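Local structure of 2-c-methyl-d-erythritol 2,4-cyclodiphosphate synthase (Plasmodium falciparum, 4C81) at residues A[42-47]-A[169-174]; A[64-69]-A[142-147]; A[72-75]-A[81-84]; A[107-112]-A[177-182]; A[132-137]-A[153-158]. The protein catalyses the cyclisation of 4-diphosphocytidyl-2-C-methyl-D-erythritol 2-phosphate to 2-C-methyl-D-erythritol 2,4-cyclodiphosphate, releasing CMP, in apicoplast isoprenoid precursor synthesis. The protein carries 1 engineered substitution. All coordinates share one frame; numbering follows the deposited sequence. Where two conformers were deposited one is given.

Contact 1: A[42-47]-A[169-174]. With ZN (zinc ion), chain C.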
# COMPACT_ATOMS: atom_id res chain seq x y z
N LYS A 42 15.50 18.40 15.39
CA LYS A 42 14.17 18.85 15.80
C LYS A 42 13.37 17.69 16.39
O LYS A 42 13.53 16.54 15.97
CB LYS A 42 13.42 19.44 14.60
CG LYS A 42 12.21 20.29 14.97
CD LYS A 42 11.26 20.51 13.79
CE LYS A 42 11.91 21.30 12.66
NZ LYS A 42 12.70 20.44 11.74
N THR A 43 12.52 17.99 17.36
CA THR A 43 11.65 16.99 17.98
C THR A 43 10.59 16.48 16.98
O THR A 43 9.94 17.28 16.30
CB THR A 43 10.94 17.55 19.25
OG1 THR A 43 10.09 16.54 19.81
CG2 THR A 43 10.11 18.79 18.92
N LEU A 44 10.44 15.16 16.90
CA LEU A 44 9.45 14.54 16.00
C LEU A 44 8.02 14.88 16.39
O LEU A 44 7.66 14.88 17.57
CB LEU A 44 9.62 13.01 16.00
CG LEU A 44 8.57 12.18 15.22
CD1 LEU A 44 8.67 12.45 13.73
CD2 LEU A 44 8.74 10.70 15.52
N THR A 45 7.20 15.17 15.38
CA THR A 45 5.76 15.31 15.53
C THR A 45 5.11 14.22 14.67
O THR A 45 5.51 14.02 13.53
CB THR A 45 5.26 16.68 15.05
OG1 THR A 45 5.99 17.72 15.73
CG2 THR A 45 3.77 16.84 15.32
N LEU A 46 4.13 13.54 15.24
CA LEU A 46 3.48 12.40 14.58
C LEU A 46 1.97 12.50 14.76
O LEU A 46 1.46 12.38 15.88
CB LEU A 46 4.04 11.09 15.15
CG LEU A 46 3.88 9.81 14.34
CD1 LEU A 46 4.51 9.93 12.96
CD2 LEU A 46 4.49 8.64 15.10
N GLY A 47 1.25 12.74 13.66
CA GLY A 47 -0.19 12.98 13.71
C GLY A 47 -0.53 14.16 14.60
O GLY A 47 -1.54 14.14 15.30
N LYS A 169 16.60 4.08 12.02
CA LYS A 169 17.18 5.13 11.19
C LYS A 169 16.08 5.96 10.52
O LYS A 169 16.32 7.09 10.11
CB LYS A 169 18.11 4.55 10.13
CG LYS A 169 19.34 3.86 10.70
CD LYS A 169 20.20 3.21 9.61
CE LYS A 169 20.97 4.25 8.81
NZ LYS A 169 21.89 3.61 7.82
N ALA A 170 14.88 5.39 10.42
CA ALA A 170 13.76 6.07 9.78
C ALA A 170 12.42 5.51 10.26
O ALA A 170 12.37 4.44 10.88
CB ALA A 170 13.87 5.95 8.26
N ILE A 171 11.35 6.24 9.96
CA ILE A 171 9.98 5.77 10.16
C ILE A 171 9.18 6.07 8.90
O ILE A 171 9.48 7.03 8.18
CB ILE A 171 9.30 6.44 11.38
CG1 ILE A 171 9.36 7.98 11.29
CG2 ILE A 171 9.96 5.97 12.68
CD1 ILE A 171 8.57 8.69 12.37
N GLU A 172 8.17 5.26 8.61
CA GLU A 172 7.38 5.47 7.40
C GLU A 172 5.90 5.24 7.62
O GLU A 172 5.47 4.65 8.62
CB GLU A 172 7.93 4.66 6.21
CG GLU A 172 7.81 3.15 6.28
CD GLU A 172 8.44 2.46 5.06
OE1 GLU A 172 9.34 3.06 4.43
OE2 GLU A 172 8.03 1.32 4.74
N CYS A 173 5.11 5.79 6.70
CA CYS A 173 3.65 5.78 6.82
C CYS A 173 3.03 5.52 5.45
O CYS A 173 3.48 6.10 4.45
CB CYS A 173 3.14 7.12 7.36
SG CYS A 173 1.39 7.11 7.79
N PHE A 174 2.02 4.66 5.42
CA PHE A 174 1.12 4.51 4.29
C PHE A 174 -0.27 4.94 4.72
O PHE A 174 -0.81 4.40 5.67
CB PHE A 174 1.07 3.05 3.82
CG PHE A 174 2.32 2.58 3.16
CD1 PHE A 174 3.40 2.15 3.92
CD2 PHE A 174 2.43 2.57 1.78
CE1 PHE A 174 4.57 1.72 3.32
CE2 PHE A 174 3.60 2.13 1.17
CZ PHE A 174 4.67 1.71 1.94
ZN ZN C . 11.05 2.10 3.14

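Contact 2: A[64-69]-A[142-147]. With ZN (zinc ion), chain B.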
# COMPACT_ATOMS: atom_id res chain seq x y z
N ILE A 64 5.19 12.20 9.29
CA ILE A 64 4.85 11.24 8.23
C ILE A 64 3.35 10.99 8.10
O ILE A 64 2.86 10.71 7.00
CB ILE A 64 5.61 9.88 8.39
CG1 ILE A 64 5.38 9.28 9.78
CG2 ILE A 64 7.11 10.06 8.10
CD1 ILE A 64 5.95 7.88 9.94
N ILE A 65 2.62 11.07 9.21
CA ILE A 65 1.18 10.83 9.18
C ILE A 65 0.45 11.95 8.45
O ILE A 65 -0.29 11.70 7.48
CB ILE A 65 0.60 10.64 10.61
CG1 ILE A 65 1.15 9.35 11.23
CG2 ILE A 65 -0.91 10.59 10.58
CD1 ILE A 65 0.63 9.08 12.63
N TYR A 66 0.65 13.19 8.88
CA TYR A 66 0.02 14.33 8.22
C TYR A 66 0.42 14.44 6.75
O TYR A 66 -0.44 14.70 5.89
CB TYR A 66 0.32 15.65 8.94
CG TYR A 66 -0.52 15.95 10.18
CD1 TYR A 66 -1.60 15.14 10.55
CD2 TYR A 66 -0.25 17.07 10.95
CE1 TYR A 66 -2.37 15.44 11.67
CE2 TYR A 66 -1.02 17.37 12.07
CZ TYR A 66 -2.07 16.55 12.42
OH TYR A 66 -2.83 16.85 13.53
N HIS A 67 1.70 14.24 6.45
CA HIS A 67 2.19 14.35 5.08
C HIS A 67 1.60 13.26 4.19
O HIS A 67 1.14 13.54 3.08
CB HIS A 67 3.72 14.32 5.03
CG HIS A 67 4.39 15.40 5.83
ND1 HIS A 67 5.74 15.42 6.06
CD2 HIS A 67 3.87 16.47 6.48
CE1 HIS A 67 6.04 16.47 6.80
NE2 HIS A 67 4.92 17.12 7.07
N SER A 68 1.59 12.02 4.67
CA SER A 68 1.04 10.92 3.88
C SER A 68 -0.47 11.07 3.68
O SER A 68 -0.99 10.74 2.62
CB SER A 68 1.36 9.56 4.51
OG SER A 68 0.67 9.37 5.72
N ILE A 69 -1.18 11.56 4.70
CA ILE A 69 -2.61 11.85 4.56
C ILE A 69 -2.86 12.89 3.46
O ILE A 69 -3.72 12.68 2.60
CB ILE A 69 -3.23 12.33 5.89
CG1 ILE A 69 -3.35 11.17 6.88
CG2 ILE A 69 -4.62 12.93 5.66
CD1 ILE A 69 -3.62 11.60 8.31
N SER A 142 -9.20 14.16 13.03
CA SER A 142 -10.62 14.49 12.93
C SER A 142 -10.84 16.00 12.93
O SER A 142 -11.68 16.51 12.19
CB SER A 142 -11.41 13.84 14.07
OG SER A 142 -10.95 14.28 15.34
N THR A 143 -10.07 16.71 13.75
CA THR A 143 -10.18 18.16 13.87
C THR A 143 -9.70 18.88 12.60
O THR A 143 -10.39 19.77 12.10
CB THR A 143 -9.36 18.69 15.07
OG1 THR A 143 -9.84 18.07 16.28
CG2 THR A 143 -9.49 20.20 15.20
N VAL A 144 -8.53 18.49 12.09
CA VAL A 144 -7.91 19.18 10.96
C VAL A 144 -8.61 18.87 9.64
O VAL A 144 -8.59 19.70 8.72
CB VAL A 144 -6.40 18.83 10.84
CG1 VAL A 144 -5.74 19.69 9.78
CG2 VAL A 144 -5.70 19.03 12.18
N LEU A 145 -9.23 17.70 9.53
CA LEU A 145 -9.97 17.32 8.32
C LEU A 145 -11.47 17.57 8.43
O LEU A 145 -12.19 17.47 7.43
CB LEU A 145 -9.71 15.85 7.96
CG LEU A 145 -8.30 15.51 7.46
CD1 LEU A 145 -8.18 14.02 7.16
CD2 LEU A 145 -7.94 16.33 6.24
N ASN A 146 -11.94 17.88 9.64
CA ASN A 146 -13.36 18.10 9.92
C ASN A 146 -14.21 16.87 9.59
O ASN A 146 -15.23 16.95 8.91
CB ASN A 146 -13.87 19.35 9.17
CG ASN A 146 -15.19 19.87 9.71
OD1 ASN A 146 -15.61 19.54 10.82
ND2 ASN A 146 -15.86 20.70 8.92
N ILE A 147 -13.75 15.71 10.08
CA ILE A 147 -14.49 14.46 9.94
C ILE A 147 -14.66 13.81 11.31
O ILE A 147 -14.05 14.24 12.29
CB ILE A 147 -13.80 13.47 8.96
CG1 ILE A 147 -12.39 13.09 9.44
CG2 ILE A 147 -13.74 14.07 7.56
CD1 ILE A 147 -11.67 12.11 8.53
ZN ZN B . 7.13 14.21 5.14
O HOH W 1 7.10 14.78 3.41

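Contact 3: A[72-75]-A[81-84]. With CDP (cytidine-5'-diphosphate), chain D.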
# COMPACT_ATOMS: atom_id res chain seq x y z
N SER A 72 -2.27 11.36 0.10
CA SER A 72 -3.33 10.40 -0.22
C SER A 72 -4.54 11.12 -0.81
O SER A 72 -5.13 10.66 -1.79
CB SER A 72 -3.74 9.56 1.00
OG SER A 72 -4.65 10.23 1.86
N ILE A 73 -4.89 12.26 -0.23
CA ILE A 73 -5.98 13.11 -0.73
C ILE A 73 -5.66 13.68 -2.12
O ILE A 73 -6.49 13.59 -3.03
CB ILE A 73 -6.29 14.26 0.27
CG1 ILE A 73 -6.89 13.69 1.55
CG2 ILE A 73 -7.25 15.28 -0.35
CD1 ILE A 73 -6.94 14.67 2.69
N LEU A 74 -4.47 14.27 -2.27
CA LEU A 74 -4.04 14.80 -3.56
C LEU A 74 -4.01 13.69 -4.60
O LEU A 74 -4.49 13.86 -5.73
CB LEU A 74 -2.66 15.45 -3.45
CG LEU A 74 -2.61 16.73 -2.62
CD1 LEU A 74 -1.19 17.26 -2.51
CD2 LEU A 74 -3.53 17.78 -3.23
N GLY A 75 -3.45 12.54 -4.22
CA GLY A 75 -3.37 11.39 -5.10
C GLY A 75 -4.74 10.93 -5.57
O GLY A 75 -4.95 10.65 -6.76
N ASP A 81 1.28 16.61 -6.17
CA ASP A 81 1.62 16.37 -4.77
C ASP A 81 2.14 17.65 -4.10
O ASP A 81 2.42 18.64 -4.77
CB ASP A 81 2.65 15.24 -4.64
CG ASP A 81 3.97 15.57 -5.32
OD1 ASP A 81 4.84 16.17 -4.67
OD2 ASP A 81 4.12 15.21 -6.51
N ILE A 82 2.28 17.61 -2.77
CA ILE A 82 2.72 18.78 -1.99
C ILE A 82 4.09 19.30 -2.43
O ILE A 82 4.28 20.51 -2.54
CB ILE A 82 2.75 18.48 -0.47
CG1 ILE A 82 1.32 18.41 0.08
CG2 ILE A 82 3.54 19.54 0.29
CD1 ILE A 82 0.54 19.71 -0.04
N GLY A 83 5.03 18.39 -2.69
CA GLY A 83 6.35 18.77 -3.19
C GLY A 83 6.31 19.54 -4.50
O GLY A 83 7.12 20.44 -4.73
N THR A 84 5.36 19.18 -5.37
CA THR A 84 5.20 19.84 -6.67
C THR A 84 4.42 21.15 -6.54
O THR A 84 4.79 22.15 -7.14
CB THR A 84 4.47 18.94 -7.68
OG1 THR A 84 5.13 17.67 -7.78
CG2 THR A 84 4.42 19.59 -9.06
O3B CDP D . 11.72 15.25 1.95
PB CDP D . 10.28 15.31 1.20
O1B CDP D . 9.25 14.75 2.29
O2B CDP D . 9.91 16.68 0.77
O3A CDP D . 10.27 14.21 0.02
PA CDP D . 11.48 13.99 -1.03
O1A CDP D . 12.70 14.72 -0.63
O2A CDP D . 11.55 12.54 -1.29
O5' CDP D . 10.90 14.68 -2.36
C5' CDP D . 10.16 15.91 -2.33
C4' CDP D . 9.39 16.09 -3.64
O4' CDP D . 10.30 15.84 -4.73
C3' CDP D . 8.30 15.03 -3.79
O3' CDP D . 7.09 15.45 -3.16
C2' CDP D . 8.14 14.99 -5.30
O2' CDP D . 7.30 16.06 -5.74
C1' CDP D . 9.56 15.22 -5.82
N1 CDP D . 10.15 13.91 -6.24
C2 CDP D . 9.70 13.31 -7.44
O2 CDP D . 8.84 13.86 -8.13
N3 CDP D . 10.23 12.09 -7.84
C4 CDP D . 11.20 11.44 -7.08
N4 CDP D . 11.68 10.27 -7.51
C5 CDP D . 11.65 12.01 -5.90
C6 CDP D . 11.13 13.24 -5.48

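Contact 4: A[107-112]-A[177-182]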
# COMPACT_ATOMS: atom_id res chain seq x y z
N LEU A 107 -9.86 21.74 2.00
CA LEU A 107 -10.59 22.67 1.13
C LEU A 107 -10.63 22.21 -0.33
O LEU A 107 -11.58 22.51 -1.04
CB LEU A 107 -10.01 24.08 1.24
CG LEU A 107 -10.19 24.73 2.61
CD1 LEU A 107 -9.31 25.97 2.77
CD2 LEU A 107 -11.66 25.08 2.84
N LEU A 108 -9.60 21.48 -0.76
CA LEU A 108 -9.57 20.89 -2.10
C LEU A 108 -10.66 19.84 -2.26
O LEU A 108 -11.35 19.80 -3.29
CB LEU A 108 -8.19 20.26 -2.37
CG LEU A 108 -8.02 19.48 -3.68
CD1 LEU A 108 -8.09 20.39 -4.88
CD2 LEU A 108 -6.71 18.71 -3.66
N ILE A 109 -10.81 18.97 -1.26
CA ILE A 109 -11.86 17.96 -1.25
C ILE A 109 -13.23 18.62 -1.36
O ILE A 109 -14.08 18.18 -2.13
CB ILE A 109 -11.81 17.11 0.05
CG1 ILE A 109 -10.59 16.18 0.04
CG2 ILE A 109 -13.07 16.26 0.19
CD1 ILE A 109 -10.34 15.50 1.38
N TYR A 110 -13.41 19.70 -0.60
CA TYR A 110 -14.67 20.43 -0.58
C TYR A 110 -14.98 21.09 -1.92
O TYR A 110 -16.09 20.95 -2.44
CB TYR A 110 -14.67 21.49 0.52
CG TYR A 110 -16.01 22.16 0.70
CD1 TYR A 110 -16.96 21.64 1.57
CD2 TYR A 110 -16.33 23.31 -0.02
CE1 TYR A 110 -18.20 22.25 1.73
CE2 TYR A 110 -17.57 23.93 0.13
CZ TYR A 110 -18.50 23.39 1.01
OH TYR A 110 -19.72 24.00 1.16
N LYS A 111 -14.00 21.78 -2.50
CA LYS A 111 -14.23 22.49 -3.77
C LYS A 111 -14.40 21.53 -4.96
O LYS A 111 -14.94 21.93 -5.99
CB LYS A 111 -13.13 23.53 -4.03
CG LYS A 111 -11.83 23.01 -4.63
CD LYS A 111 -10.75 24.08 -4.55
CE LYS A 111 -9.54 23.72 -5.41
NZ LYS A 111 -8.33 24.51 -5.03
N LYS A 112 -13.95 20.29 -4.82
CA LYS A 112 -14.16 19.27 -5.85
C LYS A 112 -15.44 18.45 -5.63
O LYS A 112 -15.69 17.48 -6.34
CB LYS A 112 -12.94 18.34 -5.93
CG LYS A 112 -11.64 19.03 -6.33
CD LYS A 112 -11.59 19.39 -7.82
CE LYS A 112 -11.22 18.20 -8.69
NZ LYS A 112 -9.80 17.78 -8.49
N ILE A 177 -7.06 6.10 1.60
CA ILE A 177 -8.28 6.89 1.74
C ILE A 177 -9.26 6.63 0.60
O ILE A 177 -8.86 6.28 -0.51
CB ILE A 177 -7.93 8.39 1.82
CG1 ILE A 177 -9.08 9.19 2.43
CG2 ILE A 177 -7.50 8.94 0.45
CD1 ILE A 177 -8.67 10.58 2.83
N LEU A 178 -10.55 6.78 0.90
CA LEU A 178 -11.59 6.82 -0.12
C LEU A 178 -12.24 8.19 -0.06
O LEU A 178 -12.54 8.69 1.03
CB LEU A 178 -12.65 5.76 0.14
CG LEU A 178 -12.26 4.31 -0.13
CD1 LEU A 178 -13.39 3.40 0.32
CD2 LEU A 178 -11.92 4.07 -1.60
N LEU A 179 -12.44 8.79 -1.22
CA LEU A 179 -13.24 10.00 -1.34
C LEU A 179 -14.56 9.65 -2.03
O LEU A 179 -14.57 9.01 -3.08
CB LEU A 179 -12.51 11.07 -2.14
CG LEU A 179 -11.12 11.45 -1.62
CD1 LEU A 179 -10.50 12.50 -2.51
CD2 LEU A 179 -11.16 11.94 -0.17
N ILE A 180 -15.66 10.09 -1.43
CA ILE A 180 -17.01 9.79 -1.90
C ILE A 180 -17.66 11.06 -2.46
O ILE A 180 -17.67 12.09 -1.79
CB ILE A 180 -17.90 9.27 -0.75
CG1 ILE A 180 -17.18 8.17 0.05
CG2 ILE A 180 -19.23 8.76 -1.28
CD1 ILE A 180 -16.74 6.98 -0.78
N PRO A 181 -18.20 10.99 -3.69
CA PRO A 181 -18.84 12.19 -4.23
C PRO A 181 -20.04 12.64 -3.39
O PRO A 181 -20.76 11.80 -2.85
CB PRO A 181 -19.30 11.76 -5.63
CG PRO A 181 -19.36 10.29 -5.59
CD PRO A 181 -18.31 9.84 -4.61
N LYS A 182 -20.21 13.95 -3.26
CA LYS A 182 -21.39 14.51 -2.60
C LYS A 182 -22.62 14.26 -3.46
O LYS A 182 -22.54 14.27 -4.69
CB LYS A 182 -21.21 16.01 -2.34
CG LYS A 182 -20.25 16.32 -1.21
CD LYS A 182 -20.05 17.82 -1.05
CE LYS A 182 -19.35 18.14 0.26
NZ LYS A 182 -19.22 19.61 0.47

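Contact 5: A[132-137]-A[153-158]. With CDP (cytidine-5'-diphosphate), chain E.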
# COMPACT_ATOMS: atom_id res chain seq x y z
N ASN A 132 -0.23 3.88 22.14
CA ASN A 132 -0.23 4.78 23.31
C ASN A 132 -0.67 6.21 22.98
O ASN A 132 -1.08 6.95 23.88
CB ASN A 132 1.16 4.83 23.96
CG ASN A 132 1.56 3.50 24.60
OD1 ASN A 132 2.75 3.26 24.83
ND2 ASN A 132 0.59 2.64 24.88
N ILE A 133 -0.57 6.60 21.71
CA ILE A 133 -0.94 7.96 21.28
C ILE A 133 -2.06 7.97 20.23
O ILE A 133 -2.38 9.04 19.69
CB ILE A 133 0.30 8.76 20.78
CG1 ILE A 133 1.00 8.05 19.61
CG2 ILE A 133 1.29 8.98 21.92
CD1 ILE A 133 2.12 8.86 18.97
N ARG A 134 -2.67 6.81 19.99
CA ARG A 134 -3.71 6.64 18.97
C ARG A 134 -4.86 7.63 19.14
O ARG A 134 -5.26 8.29 18.18
CB ARG A 134 -4.26 5.21 18.98
CG ARG A 134 -5.49 5.01 18.10
CD ARG A 134 -6.10 3.63 18.24
NE ARG A 134 -5.58 2.69 17.25
CZ ARG A 134 -4.84 1.61 17.50
NH1 ARG A 134 -4.51 1.26 18.75
NH2 ARG A 134 -4.45 0.85 16.49
N LYS A 135 -5.40 7.71 20.35
CA LYS A 135 -6.56 8.57 20.63
C LYS A 135 -6.28 10.03 20.27
O LYS A 135 -7.12 10.69 19.66
CB LYS A 135 -6.96 8.47 22.11
CG LYS A 135 -7.62 7.15 22.49
N ASN A 136 -5.09 10.51 20.64
CA ASN A 136 -4.67 11.87 20.35
C ASN A 136 -4.51 12.11 18.85
O ASN A 136 -4.96 13.13 18.32
CB ASN A 136 -3.34 12.17 21.08
CG ASN A 136 -3.06 13.66 21.24
OD1 ASN A 136 -3.66 14.50 20.57
ND2 ASN A 136 -2.14 13.98 22.13
N ILE A 137 -3.87 11.17 18.17
CA ILE A 137 -3.67 11.27 16.72
C ILE A 137 -5.02 11.33 16.00
O ILE A 137 -5.25 12.20 15.15
CB ILE A 137 -2.84 10.09 16.17
CG1 ILE A 137 -1.40 10.19 16.64
CG2 ILE A 137 -2.88 10.07 14.64
CD1 ILE A 137 -0.58 8.95 16.35
N SER A 153 -8.66 5.37 11.09
CA SER A 153 -7.90 4.30 11.71
C SER A 153 -6.42 4.64 11.62
O SER A 153 -5.94 5.09 10.57
CB SER A 153 -8.15 2.97 11.00
OG SER A 153 -7.21 1.99 11.40
N VAL A 154 -5.70 4.44 12.72
CA VAL A 154 -4.24 4.54 12.74
C VAL A 154 -3.67 3.36 13.51
O VAL A 154 -4.10 3.06 14.63
CB VAL A 154 -3.75 5.89 13.32
CG1 VAL A 154 -4.17 6.04 14.78
CG2 VAL A 154 -2.24 6.00 13.18
N LYS A 155 -2.70 2.68 12.89
CA LYS A 155 -2.10 1.46 13.43
C LYS A 155 -0.60 1.53 13.23
O LYS A 155 -0.12 2.10 12.25
CB LYS A 155 -2.65 0.22 12.70
CG LYS A 155 -4.12 0.30 12.29
CD LYS A 155 -4.66 -1.04 11.79
CE LYS A 155 -4.10 -1.44 10.43
NZ LYS A 155 -4.52 -0.53 9.32
N GLY A 156 0.15 0.93 14.17
CA GLY A 156 1.60 0.85 14.08
C GLY A 156 2.09 -0.59 14.06
O GLY A 156 1.49 -1.46 14.69
N LYS A 157 3.17 -0.81 13.32
CA LYS A 157 3.85 -2.11 13.24
C LYS A 157 5.35 -1.87 13.26
O LYS A 157 5.83 -0.94 12.61
CB LYS A 157 3.48 -2.84 11.95
CG LYS A 157 2.02 -3.27 11.86
CD LYS A 157 1.73 -4.49 12.72
CE LYS A 157 2.31 -5.76 12.12
NZ LYS A 157 1.72 -6.99 12.72
N THR A 158 6.09 -2.69 13.99
CA THR A 158 7.56 -2.64 13.93
C THR A 158 8.04 -3.27 12.63
O THR A 158 7.24 -3.82 11.86
CB THR A 158 8.24 -3.39 15.10
OG1 THR A 158 8.10 -4.81 14.94
CG2 THR A 158 7.66 -2.95 16.44
O3B CDP E . 5.24 -9.11 16.23
PB CDP E . 3.77 -8.46 15.99
O1B CDP E . 3.25 -9.13 14.64
O2B CDP E . 2.84 -8.72 17.12
O3A CDP E . 3.96 -6.90 15.63
PA CDP E . 4.94 -5.89 16.41
O1A CDP E . 5.85 -6.61 17.33
O2A CDP E . 5.51 -4.97 15.40
O5' CDP E . 3.91 -5.03 17.30
C5' CDP E . 2.79 -5.62 17.96
C4' CDP E . 1.77 -4.55 18.34
O4' CDP E . 2.49 -3.48 19.00
C3' CDP E . 1.15 -3.90 17.11
O3' CDP E . 0.01 -4.63 16.66
C2' CDP E . 0.74 -2.54 17.66
O2' CDP E . -0.51 -2.65 18.36
C1' CDP E . 1.85 -2.21 18.67
N1 CDP E . 2.80 -1.23 18.05
C2 CDP E . 2.39 0.11 17.91
O2 CDP E . 1.28 0.47 18.29
N3 CDP E . 3.26 1.03 17.34
C4 CDP E . 4.53 0.66 16.90
N4 CDP E . 5.32 1.58 16.36
C5 CDP E . 4.94 -0.66 17.03
C6 CDP E . 4.08 -1.60 17.61
O HOH W 2 -7.26 3.11 14.97

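Contact 1: A[42-47]-A[169-174]
Ile171 sends its CD1 methyl against the end of Leu44, where it faces both branches of the leucine: Leu44 CD2 lies 3.7 Å from Ile171 CD1, and Leu44 CD1 is only slightly farther, at 4.0 Å. The two side chains meet tip to tip between distant backbones, the nearest CA atoms, of Leu46 and Cys173, being 10.2 Å apart. Leu44 can span its half because its CG lies opposite the backbone N (chi1 174°), which carries the fork straight out from strand 43-46. Two residues on, Leu46 adds a looser contact, with its CD1 4.3 Å from Ile171 CD1, so one methyl of the isoleucine serves two leucines on the same face of the short strand. Ile64 of helix 64-77 packs against both Leu46 and Ile171. Glu172, the next residue of strand 170-181, points to the other face of the sheet, where its OE1 binds a zinc ion together with His159 of the second subunit and accepts a hydrogen bond from Tyr14 OH. Between strands 43-46 and 170-181 only methyl groups meet, which implies that apolar packing holds this face, while backbone hydrogen bonds to strand 54-57 tie in segment 42-47 itself.

Contact 2: A[64-69]-A[142-147]
Helix 64-77, which supplies a histidine to the zinc site, meets the C-terminal end of helix 130-145 where Tyr66 and Ile69 touch Val144 and Leu145. The residues used on the first helix are three apart, nearly one turn, while those on the second are adjacent. Tyr66 reaches over with its far end: its OH comes 3.8 Å from Val144 CG2 in the conformer given, and the valine stands roughly perpendicular to the tyrosine, the methyl lying oblique to the phenol ring. More deeply buried, Ile69 CG2 rests 4.0 Å from Leu145 CD1. That methyl of Ile69 is available because CG1 is turned away from the carbonyl carbon (chi1 -72°), leaving CG2 opposite the backbone N. Both helices also pack on strand 114-124, Ile69 on Ile121 and Leu145 on Ile116, while Leu102 of helix 97-111 touches Tyr66, Ile69 and Val144. Helix 130-145 ends here in a Schellman motif: Asn146 has positive phi, Ile147 N donates to Ser142 O at 3.1 Å, and the inner bond from Asn146 N to Thr143 O is weak. His67 points away from this interface. Its ND1 binds zinc at 2.1 Å beside Asp15, His17 and a water molecule, and its NE2 is hydrogen-bonded to Ser98 OG, which fixes the rotation of the imidazole.

Contact 3: A[72-75]-A[81-84]
Leu74 presses its CD1 methyl onto the backbone at the start of helix 82-85, in the conformers described here for Leu74 and Asp81, each of which has two. This is the tight side of the contact: Leu74 CD1 lies 3.5 Å from Ile82 N and 3.7 Å from Asp81 C, and the Ile82 side chain closes in alongside with CG1 3.8 Å from the same methyl. Ile82 N, beside this methyl, donates to Asp71 OD1. Tyr104 and Leu108 of helix 97-111 also touch Leu74 and complete the apolar surroundings.

The other side is more open and polar, with Gly83 and Thr84 partly exposed, and it belongs to the nucleotide. The carboxylate of Asp81 leads away from Leu74, and its OD1 accepts from CDP O2' at 2.7 Å and from CDP O3' at 2.8 Å. Thr84 N also donates to Asp81 OD1, at 3.1 Å and from well above the carboxylate plane, so this single oxygen takes three donors. Asp81 OD2 is met by Thr84 OG1 at 2.9 Å and forms a salt bridge with Arg134 of the second subunit. Gly83 lies against the ribose, its CA 3.4 Å from CDP O3'. An aspartate N-cap that doubles as the ribose ligand thus builds one wall of the intersubunit cytidine nucleotide pocket of IspF.

Contact 4: A[107-112]-A[177-182]
Lys182 NZ approaches one side of the Tyr110 ring, lying 3.1 Å from Tyr110 CE1 and 3.2 Å from Tyr110 CD1. The ammonium comes in obliquely, and so short a separation between a nitrogen and ring carbons makes the exact approach doubtful, the more so because Tyr110 is exposed and touches a crystal neighbour. Lys182 reaches the ring with an extended chain, while Tyr110 CB points away from strand 170-181 and the ring turns back. Its CG stands opposite the backbone N (chi1 -173°), bringing the CD1-CE1 side within range of the lysine.

The buried half of the contact is aliphatic. Ile109 CD1 meets Leu179 CD2 at 4.0 Å, the two side chains running at a slant to one another. Ile109 lies one residue from Tyr110 on the last turn of helix 97-111, so the interface passes from the protein interior to its surface within two neighbouring residues.

Tyr114 and Ile116 of strand 114-124 also pack on Ile109, and Leu77 of helix 64-77 touches Leu179. The end of helix 97-111 is thereby seated on strand 170-181 beside helix 64-77, whereas Leu178 and Ile180, which alternate with Ile177 and Leu179, turn to the opposite face and pack against other subunits of the trimer.

Contact 5: A[132-137]-A[153-158]
Arg134 and Val154 lie side by side, pointing in opposite senses, the arginine stem running along the valine before its guanidinium bends over the strand backbone. Arg134 CG lies 3.7 Å from Val154 CG1. Beyond it the chain turns at chi3 (-93°), and two nitrogens come down on one carbonyl: Arg134 NE is 3.0 Å and Arg134 NH2 2.9 Å from Val154 O. Both bonds are weak, bent to about 120° at hydrogen, as expected when one carbonyl oxygen serves two nitrogens of the same group. A water accepts from both Arg134 NE and Val154 N, forming a bridge between helix and strand. Ile137, one turn further along, lies on the same valine methyl, its CG2 4.2 Å from Val154 CG1.

Helix 130-145 is the crossover of a beta-alpha-beta unit that links the parallel strands 114-124 and 152-157, and here the axes of helix 132-137 and strand 153-157 approach to 8.8 Å, running nearly antiparallel (154°). Val154 faces the helix, while Lys155 points to the other face and pairs with Asp120. The guanidinium forms a salt bridge through NH2 with Asp81 of the third subunit, and NH1 donates to Thr84 OG1 of that subunit. Past the strand end, Thr158 N donates to CDP O2A at 2.7 Å and Thr158 OG1 to the same oxygen at 2.6 Å, gripping the alpha-phosphate.

How the contacts relate
Along the chain, contacts 2, 3 and 5 fall between the two segments of contact 1, while contact 4 crosses it by returning to strand 170-181. Contacts 2 and 3 share helix 64-77, their centres about 13 Å apart, and contacts 2 and 5 share helix 130-145 at a similar spacing. Contacts 1 and 4 lie at two ends of strand 170-181, with centres about 26 Å apart. Ile65 links contact 2 to contact 5, whereas Ile73 and Leu74 join contact 3 to contact 4. Contacts 3 and 5 are about 23 Å apart between centres. Contact 3 meets one CDP together with the second subunit and contact 5 another with the third, so each subunit contributes to two nucleotide pockets of the trimer.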